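Local coordinates for protein 7,8-dihydro-6-hydroxymethylpterin pyrophosphokinase-dihydropteroate synthase (Plasmodium falciparum, PDB 6JWS) that probably catalyses two successive steps of folate biosynthesis, pyrophosphorylation of 6-hydroxymethyl-7,8-dihydropterin by ATP and condensation of the resulting diphosphate with 4-aminobenzoate to give 7,8-dihydropteroate, at residues H320-T323 and T324-S328; N346-I349 and R350-Y353. The protein carries 1 engineered substitution. All coordinates share one frame; numbering follows the deposited sequence.

Contact 1: residues H320-T323 and T324-S328; sequences HVYT and THRYS. With ATP (adenosine-5'-triphosphate), chain J.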
loop_
_atom_site.group_PDB
_atom_site.type_symbol
_atom_site.label_atom_id
_atom_site.label_comp_id
_atom_site.label_asym_id
_atom_site.label_seq_id
_atom_site.Cartn_x
_atom_site.Cartn_y
_atom_site.Cartn_z
ATOM N N HIS B 320 -32.848 27.000 -12.420
ATOM C CA HIS B 320 -32.222 26.833 -13.719
ATOM C C HIS B 320 -32.705 25.524 -14.350
ATOM O O HIS B 320 -32.994 24.548 -13.654
ATOM C CB HIS B 320 -30.702 26.957 -13.589
ATOM C CG HIS B 320 -29.967 26.968 -14.881
ATOM N ND1 HIS B 320 -29.626 25.805 -15.547
ATOM C CD2 HIS B 320 -29.481 27.985 -15.624
ATOM C CE1 HIS B 320 -28.955 26.105 -16.645
ATOM N NE2 HIS B 320 -28.853 27.429 -16.716
ATOM N N VAL B 321 -32.813 25.540 -15.681
ATOM C CA VAL B 321 -33.340 24.434 -16.473
ATOM C C VAL B 321 -32.531 23.171 -16.169
ATOM O O VAL B 321 -33.072 22.070 -16.142
ATOM C CB VAL B 321 -33.307 24.787 -17.981
ATOM C CG1 VAL B 321 -33.544 23.590 -18.883
ATOM C CG2 VAL B 321 -34.280 25.900 -18.335
ATOM N N TYR B 322 -31.235 23.341 -15.896
ATOM C CA TYR B 322 -30.338 22.199 -15.916
ATOM C C TYR B 322 -30.053 21.641 -14.520
ATOM O O TYR B 322 -29.345 20.651 -14.402
ATOM C CB TYR B 322 -29.114 22.511 -16.781
ATOM C CG TYR B 322 -29.370 22.331 -18.260
ATOM C CD1 TYR B 322 -29.170 21.101 -18.867
ATOM C CD2 TYR B 322 -29.830 23.379 -19.048
ATOM C CE1 TYR B 322 -29.405 20.917 -20.221
ATOM C CE2 TYR B 322 -30.084 23.210 -20.405
ATOM C CZ TYR B 322 -29.865 21.973 -20.992
ATOM O OH TYR B 322 -30.084 21.772 -22.320
ATOM N N THR B 323 -30.674 22.217 -13.486
ATOM C CA THR B 323 -30.331 21.947 -12.094
ATOM C C THR B 323 -30.238 20.451 -11.784
ATOM O O THR B 323 -29.355 20.024 -11.050
ATOM C CB THR B 323 -31.300 22.660 -11.150
ATOM O OG1 THR B 323 -31.313 24.023 -11.572
ATOM C CG2 THR B 323 -30.879 22.581 -9.699
ATOM N N THR B 324 -31.145 19.670 -12.361
ATOM C CA THR B 324 -31.379 18.271 -12.043
ATOM C C THR B 324 -30.803 17.392 -13.149
ATOM O O THR B 324 -30.707 16.172 -13.010
ATOM C CB THR B 324 -32.894 18.084 -11.884
ATOM O OG1 THR B 324 -33.094 18.273 -10.488
ATOM C CG2 THR B 324 -33.432 16.747 -12.340
ATOM N N HIS B 325 -30.425 18.032 -14.256
ATOM C CA HIS B 325 -30.077 17.304 -15.464
ATOM C C HIS B 325 -28.557 17.165 -15.575
ATOM O O HIS B 325 -28.062 16.142 -16.035
ATOM C CB HIS B 325 -30.777 17.952 -16.669
ATOM C CG HIS B 325 -30.835 17.080 -17.880
ATOM N ND1 HIS B 325 -29.819 17.059 -18.837
ATOM C CD2 HIS B 325 -31.776 16.204 -18.303
ATOM C CE1 HIS B 325 -30.134 16.206 -19.793
ATOM N NE2 HIS B 325 -31.333 15.667 -19.486
ATOM N N ARG B 326 -27.819 18.198 -15.155
ATOM C CA ARG B 326 -26.365 18.176 -15.215
ATOM C C ARG B 326 -25.786 17.619 -13.917
ATOM O O ARG B 326 -25.970 18.192 -12.842
ATOM C CB ARG B 326 -25.810 19.587 -15.419
ATOM C CG ARG B 326 -25.940 20.096 -16.840
ATOM C CD ARG B 326 -24.844 21.066 -17.207
ATOM N NE ARG B 326 -25.146 21.506 -18.560
ATOM C CZ ARG B 326 -25.679 22.681 -18.875
ATOM N NH1 ARG B 326 -25.962 23.567 -17.934
ATOM N NH2 ARG B 326 -25.911 22.969 -20.144
ATOM N N TYR B 327 -25.035 16.526 -14.036
ATOM C CA TYR B 327 -24.294 15.974 -12.913
ATOM C C TYR B 327 -23.438 17.053 -12.241
ATOM O O TYR B 327 -23.445 17.164 -11.016
ATOM C CB TYR B 327 -23.383 14.827 -13.360
ATOM C CG TYR B 327 -22.543 14.274 -12.235
ATOM C CD1 TYR B 327 -23.133 13.617 -11.167
ATOM C CD2 TYR B 327 -21.169 14.434 -12.219
ATOM C CE1 TYR B 327 -22.378 13.101 -10.127
ATOM C CE2 TYR B 327 -20.401 13.921 -11.186
ATOM C CZ TYR B 327 -21.003 13.254 -10.136
ATOM O OH TYR B 327 -20.249 12.752 -9.114
ATOM N N SER B 328 -22.740 17.862 -13.050
ATOM C CA SER B 328 -21.789 18.832 -12.536
ATOM C C SER B 328 -22.479 19.823 -11.599
ATOM O O SER B 328 -21.859 20.304 -10.666
ATOM C CB SER B 328 -21.026 19.522 -13.634
ATOM O OG SER B 328 -21.915 20.299 -14.421
HETATM P PG ATP J . -28.245 28.608 -19.645
HETATM O O1G ATP J . -27.515 27.291 -19.452
HETATM O O2G ATP J . -29.755 28.444 -19.684
HETATM O O3G ATP J . -27.803 29.650 -18.639
HETATM P PB ATP J . -26.653 28.823 -22.185
HETATM O O1B ATP J . -27.115 29.244 -23.537
HETATM O O2B ATP J . -26.112 27.440 -21.989
HETATM O O3B ATP J . -27.826 29.129 -21.131
HETATM P PA ATP J . -25.594 31.387 -21.246
HETATM O O1A ATP J . -25.544 31.446 -19.750
HETATM O O2A ATP J . -24.576 32.162 -22.017
HETATM O O3A ATP J . -25.532 29.851 -21.697
HETATM O "O5'" ATP J . -27.062 31.794 -21.753
HETATM C "C5'" ATP J . -28.076 32.089 -20.756
HETATM C "C4'" ATP J . -29.416 32.218 -21.430
HETATM O "O4'" ATP J . -30.414 31.454 -20.702
HETATM C "C3'" ATP J . -29.965 33.647 -21.508
HETATM O "O3'" ATP J . -30.679 33.798 -22.729
HETATM C "C2'" ATP J . -30.818 33.736 -20.239
HETATM O "O2'" ATP J . -31.904 34.630 -20.303
HETATM C "C1'" ATP J . -31.378 32.323 -20.142
HETATM N N9 ATP J . -31.667 31.915 -18.767
HETATM C C8 ATP J . -32.850 31.388 -18.317
HETATM N N7 ATP J . -32.825 31.111 -17.034
HETATM C C5 ATP J . -31.540 31.451 -16.630
HETATM C C6 ATP J . -30.890 31.370 -15.384
HETATM N N6 ATP J . -31.480 30.915 -14.285
HETATM N N1 ATP J . -29.602 31.797 -15.318
HETATM C C2 ATP J . -29.020 32.261 -16.433
HETATM N N3 ATP J . -29.536 32.377 -17.657
HETATM C C4 ATP J . -30.816 31.952 -17.689
#
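Tyr-322 and Arg-326, four residues apart, meet as a ring and a guanidinium laid flat on each other where the loop after strand 316-318 turns into helix 327-336. Along Arg-326, CB sits by the carbonyl of Tyr-322, CG passes 3.9 Å from Tyr-322 CD1, and NE stays near that same carbon. The first torsion (chi1 -77°) holds CG beside the backbone N, and the extended run from CG to NE then carries the head back over the phenol. There Arg-326 CZ stands 4.0 Å from the Tyr-322 ring centroid, and with the planes tilted by only 10° this is both a parallel stack and a cation-pi contact. The two nitrogens divide the work: Arg-326 NH2 hovers over the ring centre, whereas NH1 reaches inward to 3.5 Å from Tyr-322 CB. His-325 lies alongside the same tyrosine, its ND1 4.1 Å from Tyr-322 CD1.

The backbone reinforces the pairing. Tyr-322 O accepts from His-325 N at 2.8 Å, with the donor above the carbonyl plane, and from Arg-326 N at 3.0 Å, in that plane. Tyr-322 is also the third residue of a type I turn from His-320 to Thr-323, and the bond from Tyr-322 N to His-320 ND1 fixes the rotation of the imidazole. At its far end, His-320 NE2 closely approaches the gamma-phosphate, 3.0 Å from ATP O1G.

Tyr-322 and Arg-326 have been seen to bind ATP in this protein, though not in this chain, while His-320 belongs to the pocket occupied here, beside Asp-210 of the magnesium site. Arg-326 NH1 is 4.3 Å from ATP O1G, too far for a direct bond, but the stacked cation probably adds favourable electrostatics on the phosphate side of the HPPK nucleotide pocket.

Contact 2: residues N346-I349 and R350-Y353; sequences NNTI and RCLY
Leu-352 N donates to Thr-348 O over 3.0 Å and Tyr-353 N to Ile-349 O over 2.8 Å, two consecutive i to i+4 backbone bonds that define the first turn of helix 349-364. Thr-348 is the N-cap. Thr-348 OG1 takes the crowded position between backbone N and carbonyl carbon (chi1 74°), which turns the oxygen toward the helix start, where it accepts from Cys-351 N at 3.3 Å with an N-H...O angle of 163°. This is the classic side-chain cap of a backbone N-H in the first turn.

Cys-351 is met by two residues. Cys-351 SG lies 3.6 Å from Thr-348 OG1, and Cys-351 CB packs against the Asn-347 amide, 3.5 Å from CG and scarcely farther from OD1 and ND2, as expected for a methylene over the flat of the group. The amide is tethered in turn, because Asn-347 OD1 accepts from Thr-348 N at 2.9 Å. Leu-352 leans back over the cap residues, bringing CD1 to 3.6 Å from Asn-347 O.

Helix 327-336 packs against this turn through Leu-333 on Ile-349, Leu-330 on Leu-352 and Leu-331 on Tyr-353. Arg-350 NE bonds to Asn-334 OD1, and the hydroxyl of Tyr-353 has Tyr-327 as a partner, thereby joining the two successive helices of the HPPK domain.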
loop_
_atom_site.group_PDB
_atom_site.type_symbol
_atom_site.label_atom_id
_atom_site.label_comp_id
_atom_site.label_asym_id
_atom_site.label_seq_id
_atom_site.Cartn_x
_atom_site.Cartn_y
_atom_site.Cartn_z
ATOM N N ASN B 346 -37.923 16.291 -6.927
ATOM C CA ASN B 346 -38.529 15.061 -6.436
ATOM C C ASN B 346 -37.984 14.705 -5.053
ATOM O O ASN B 346 -38.645 14.010 -4.286
ATOM C CB ASN B 346 -38.291 13.888 -7.391
ATOM C CG ASN B 346 -39.224 13.886 -8.584
ATOM O OD1 ASN B 346 -40.313 14.464 -8.534
ATOM N ND2 ASN B 346 -38.806 13.229 -9.656
ATOM N N ASN B 347 -36.759 15.158 -4.764
ATOM C CA ASN B 347 -36.087 14.792 -3.536
ATOM C C ASN B 347 -35.023 15.833 -3.199
ATOM O O ASN B 347 -34.783 16.769 -3.959
ATOM C CB ASN B 347 -35.437 13.413 -3.669
ATOM C CG ASN B 347 -35.593 12.552 -2.427
ATOM O OD1 ASN B 347 -35.531 13.038 -1.283
ATOM N ND2 ASN B 347 -35.791 11.261 -2.654
ATOM N N THR B 348 -34.372 15.625 -2.051
ATOM C CA THR B 348 -33.252 16.450 -1.636
ATOM C C THR B 348 -32.113 16.342 -2.650
ATOM O O THR B 348 -31.994 15.359 -3.387
ATOM C CB THR B 348 -32.808 16.111 -0.208
ATOM O OG1 THR B 348 -32.132 14.859 -0.289
ATOM C CG2 THR B 348 -33.955 16.036 0.781
ATOM N N ILE B 349 -31.300 17.400 -2.678
ATOM C CA ILE B 349 -30.080 17.467 -3.457
ATOM C C ILE B 349 -29.263 16.188 -3.272
ATOM O O ILE B 349 -28.853 15.581 -4.253
ATOM C CB ILE B 349 -29.271 18.733 -3.094
ATOM C CG1 ILE B 349 -30.012 20.026 -3.457
ATOM C CG2 ILE B 349 -27.904 18.658 -3.761
ATOM C CD1 ILE B 349 -30.426 20.112 -4.927
ATOM N N ARG B 350 -29.028 15.780 -2.019
ATOM C CA ARG B 350 -28.204 14.611 -1.755
ATOM C C ARG B 350 -28.813 13.371 -2.417
ATOM O O ARG B 350 -28.092 12.610 -3.055
ATOM C CB ARG B 350 -27.920 14.416 -0.257
ATOM C CG ARG B 350 -27.070 13.187 0.051
ATOM C CD ARG B 350 -25.960 13.327 1.093
ATOM N NE ARG B 350 -24.868 14.241 0.744
ATOM C CZ ARG B 350 -24.107 14.890 1.635
ATOM N NH1 ARG B 350 -24.318 14.716 2.934
ATOM N NH2 ARG B 350 -23.150 15.721 1.225
ATOM N N CYS B 351 -30.135 13.172 -2.276
ATOM C CA CYS B 351 -30.763 11.978 -2.822
ATOM C C CYS B 351 -30.693 11.968 -4.347
ATOM O O CYS B 351 -30.406 10.916 -4.914
ATOM C CB CYS B 351 -32.192 11.789 -2.323
ATOM S SG CYS B 351 -32.273 11.228 -0.597
ATOM N N LEU B 352 -30.904 13.133 -4.990
ATOM C CA LEU B 352 -30.797 13.283 -6.440
ATOM C C LEU B 352 -29.357 13.032 -6.875
ATOM O O LEU B 352 -29.108 12.379 -7.889
ATOM C CB LEU B 352 -31.244 14.686 -6.890
ATOM C CG LEU B 352 -32.739 15.012 -6.769
ATOM C CD1 LEU B 352 -33.029 16.466 -7.099
ATOM C CD2 LEU B 352 -33.597 14.103 -7.655
ATOM N N TYR B 353 -28.400 13.573 -6.106
ATOM C CA TYR B 353 -27.010 13.318 -6.429
ATOM C C TYR B 353 -26.729 11.811 -6.407
ATOM O O TYR B 353 -26.147 11.294 -7.359
ATOM C CB TYR B 353 -26.059 14.126 -5.540
ATOM C CG TYR B 353 -24.621 13.723 -5.747
ATOM C CD1 TYR B 353 -23.884 14.271 -6.780
ATOM C CD2 TYR B 353 -24.027 12.746 -4.957
ATOM C CE1 TYR B 353 -22.579 13.882 -7.018
ATOM C CE2 TYR B 353 -22.715 12.353 -5.167
ATOM C CZ TYR B 353 -22.002 12.917 -6.210
ATOM O OH TYR B 353 -20.722 12.537 -6.456
#

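How the contacts relate
Chain order places the two contacts in series: contact 1 closes the turn between strand 316-318 and helix 327-336, and contact 2 later closes the entry from a loop into helix 349-364. They neither nest nor cross, yet their centres are only 12 Å apart, since the intervening helix and loop bring the chain back. Two touches join them directly. Tyr-327 OH and Tyr-353 OH are 2.7 Å apart, a probable hydrogen bond, and Thr-324 OG1 packs 3.8 Å from Leu-352 CD1. The N-terminal ends of both helices are thereby tied together, and the loop that carries His-320 of the ATP pocket is joined to the first turn of helix 349-364.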